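Local atomic coordinates of Lon211 (Mycobacterium tuberculosis, PDB entry 6VBK), a protein that probably recognises and binds protein substrates as the N-terminal domain of an ATP-dependent Lon protease. Residues B[42-50]-B[114-122]. Sequence-based numbering, arbitrary orientation.
Sequences AAIEAARAA and GPGAALWVE
The alanine-rich face of helix 38-50 packs against the beta-hairpin connection that leads from strand 96-112 into strand 120-125 of the Lon substrate-binding domain, with A46 at the middle of the interface. Its methyl meets both the loop backbone and the side chains that follow: CB of A46 lies 3.4 Å from O of P115 and 3.7 Å from CB of A118. The backbones approach closely: CA of A46 and CA of G116 are 4.4 Å apart. G116 takes a positive phi (76°), a backbone conformation that favours glycine, where the loop passes the methyl of A46. One turn earlier in the helix, CB of A118 rests 3.6 Å from CA of A43.

W120 reaches the helix with the rim of its benzo ring. Its CG is anti to the carbonyl carbon (chi1 -68°), and the indole extends from the strand so that CH2 comes within 3.5 Å of CB of A50, while O of A46 also lies at the edge, near the ring plane. Rotation of the indole is restrained from within the loop: NE1 donates to O of P115 at 2.8 Å, with an N-H...O angle of 144° and the acceptor near the ring plane. CA of G114 sits over one face, offset toward the rim.

No direct hydrogen bond joins the two segments. A water bridges them instead, donating to O of A42 and accepting from N of A117, whereas N of A118, buried here, has no partner in the model. On another side of the helix, R48 holds the E45 carboxylate side-on through NE and NH2, and its NH1 makes a salt bridge with E88. Small methyls against a glycine-containing loop, edged by one tryptophan, form the helix packed against a beta-hairpin connection in the PUA-like fold of Lon N-terminal domains.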
# COMPACT_ATOMS: atom_id res chain seq x y z
N ALA B 42 -24.48 3.92 -10.60
CA ALA B 42 -23.76 2.65 -10.64
C ALA B 42 -22.57 2.65 -9.69
O ALA B 42 -22.25 1.62 -9.09
CB ALA B 42 -23.30 2.35 -12.07
N ALA B 43 -21.92 3.80 -9.53
CA ALA B 43 -20.81 3.90 -8.59
C ALA B 43 -21.29 3.72 -7.15
O ALA B 43 -20.62 3.06 -6.35
CB ALA B 43 -20.09 5.24 -8.75
N ILE B 44 -22.45 4.28 -6.82
CA ILE B 44 -22.98 4.14 -5.46
C ILE B 44 -23.40 2.70 -5.21
O ILE B 44 -23.19 2.17 -4.11
CB ILE B 44 -24.14 5.13 -5.24
CG1 ILE B 44 -23.64 6.57 -5.39
CG2 ILE B 44 -24.78 4.92 -3.88
CD1 ILE B 44 -24.70 7.62 -5.14
N GLU B 45 -24.01 2.05 -6.20
CA GLU B 45 -24.45 0.68 -6.02
C GLU B 45 -23.27 -0.29 -5.97
O GLU B 45 -23.30 -1.27 -5.23
CB GLU B 45 -25.43 0.28 -7.12
CG GLU B 45 -26.81 0.90 -6.96
CD GLU B 45 -27.42 0.59 -5.60
OE1 GLU B 45 -27.31 -0.57 -5.14
OE2 GLU B 45 -28.00 1.51 -4.98
N ALA B 46 -22.23 -0.02 -6.77
CA ALA B 46 -21.01 -0.81 -6.66
C ALA B 46 -20.36 -0.61 -5.30
O ALA B 46 -19.79 -1.55 -4.73
CB ALA B 46 -20.04 -0.43 -7.78
N ALA B 47 -20.44 0.61 -4.75
CA ALA B 47 -19.90 0.86 -3.42
C ALA B 47 -20.73 0.16 -2.35
O ALA B 47 -20.18 -0.37 -1.38
CB ALA B 47 -19.84 2.36 -3.15
N ARG B 48 -22.05 0.13 -2.52
CA ARG B 48 -22.91 -0.54 -1.55
C ARG B 48 -22.63 -2.04 -1.53
O ARG B 48 -22.48 -2.64 -0.46
CB ARG B 48 -24.38 -0.27 -1.86
CG ARG B 48 -25.31 -0.61 -0.71
CD ARG B 48 -26.76 -0.69 -1.16
NE ARG B 48 -27.10 0.38 -2.10
CZ ARG B 48 -27.40 1.62 -1.75
NH1 ARG B 48 -27.41 1.97 -0.47
NH2 ARG B 48 -27.70 2.52 -2.68
N ALA B 49 -22.55 -2.65 -2.71
CA ALA B 49 -22.29 -4.09 -2.80
C ALA B 49 -20.93 -4.43 -2.19
O ALA B 49 -20.79 -5.44 -1.50
CB ALA B 49 -22.36 -4.55 -4.25
N ALA B 50 -19.93 -3.59 -2.48
CA ALA B 50 -18.57 -3.82 -1.94
C ALA B 50 -18.59 -3.63 -0.42
O ALA B 50 -17.63 -4.04 0.25
CB ALA B 50 -17.58 -2.89 -2.60
N GLY B 114 -13.96 -4.90 -9.75
CA GLY B 114 -14.82 -4.91 -8.59
C GLY B 114 -16.26 -5.20 -8.96
O GLY B 114 -16.62 -5.29 -10.14
N PRO B 115 -17.12 -5.34 -7.95
CA PRO B 115 -18.54 -5.62 -8.22
C PRO B 115 -19.24 -4.44 -8.86
O PRO B 115 -18.73 -3.31 -8.90
CB PRO B 115 -19.11 -5.92 -6.83
CG PRO B 115 -18.21 -5.19 -5.89
CD PRO B 115 -16.84 -5.26 -6.51
N GLY B 116 -20.43 -4.70 -9.39
CA GLY B 116 -21.23 -3.67 -10.02
C GLY B 116 -20.72 -3.30 -11.40
O GLY B 116 -19.77 -3.88 -11.94
N ALA B 117 -21.37 -2.30 -11.99
CA ALA B 117 -21.05 -1.83 -13.33
C ALA B 117 -20.15 -0.60 -13.32
O ALA B 117 -19.93 0.00 -14.37
CB ALA B 117 -22.34 -1.53 -14.10
N ALA B 118 -19.63 -0.22 -12.16
CA ALA B 118 -18.80 0.97 -12.04
C ALA B 118 -17.35 0.67 -12.38
O ALA B 118 -16.90 -0.48 -12.37
CB ALA B 118 -18.90 1.56 -10.63
N LEU B 119 -16.61 1.73 -12.68
CA LEU B 119 -15.18 1.62 -12.93
C LEU B 119 -14.42 1.65 -11.62
O LEU B 119 -14.64 2.53 -10.78
CB LEU B 119 -14.71 2.76 -13.84
CG LEU B 119 -13.20 2.95 -14.00
CD1 LEU B 119 -12.55 1.70 -14.57
CD2 LEU B 119 -12.91 4.16 -14.88
N TRP B 120 -13.52 0.68 -11.43
CA TRP B 120 -12.74 0.55 -10.22
C TRP B 120 -11.29 0.91 -10.48
O TRP B 120 -10.73 0.54 -11.52
CB TRP B 120 -12.83 -0.87 -9.66
CG TRP B 120 -14.19 -1.23 -9.14
CD1 TRP B 120 -15.26 -1.65 -9.88
CD2 TRP B 120 -14.62 -1.22 -7.78
NE1 TRP B 120 -16.33 -1.89 -9.05
CE2 TRP B 120 -15.96 -1.64 -7.76
CE3 TRP B 120 -13.99 -0.90 -6.57
CZ2 TRP B 120 -16.70 -1.74 -6.58
CZ3 TRP B 120 -14.72 -1.00 -5.40
CH2 TRP B 120 -16.06 -1.42 -5.41
N VAL B 121 -10.68 1.64 -9.54
CA VAL B 121 -9.27 2.01 -9.61
C VAL B 121 -8.64 1.77 -8.25
O VAL B 121 -9.32 1.76 -7.22
CB VAL B 121 -9.06 3.48 -10.05
CG1 VAL B 121 -9.67 3.73 -11.42
CG2 VAL B 121 -9.63 4.43 -9.02
N GLU B 122 -7.33 1.57 -8.26
CA GLU B 122 -6.56 1.51 -7.02
C GLU B 122 -6.08 2.90 -6.64
O GLU B 122 -5.76 3.72 -7.50
CB GLU B 122 -5.37 0.55 -7.17
CG GLU B 122 -5.77 -0.91 -7.32
CD GLU B 122 -4.57 -1.83 -7.42
OE1 GLU B 122 -3.43 -1.31 -7.50
OE2 GLU B 122 -4.76 -3.06 -7.42
O HOH W 1 -22.98 -0.85 -10.07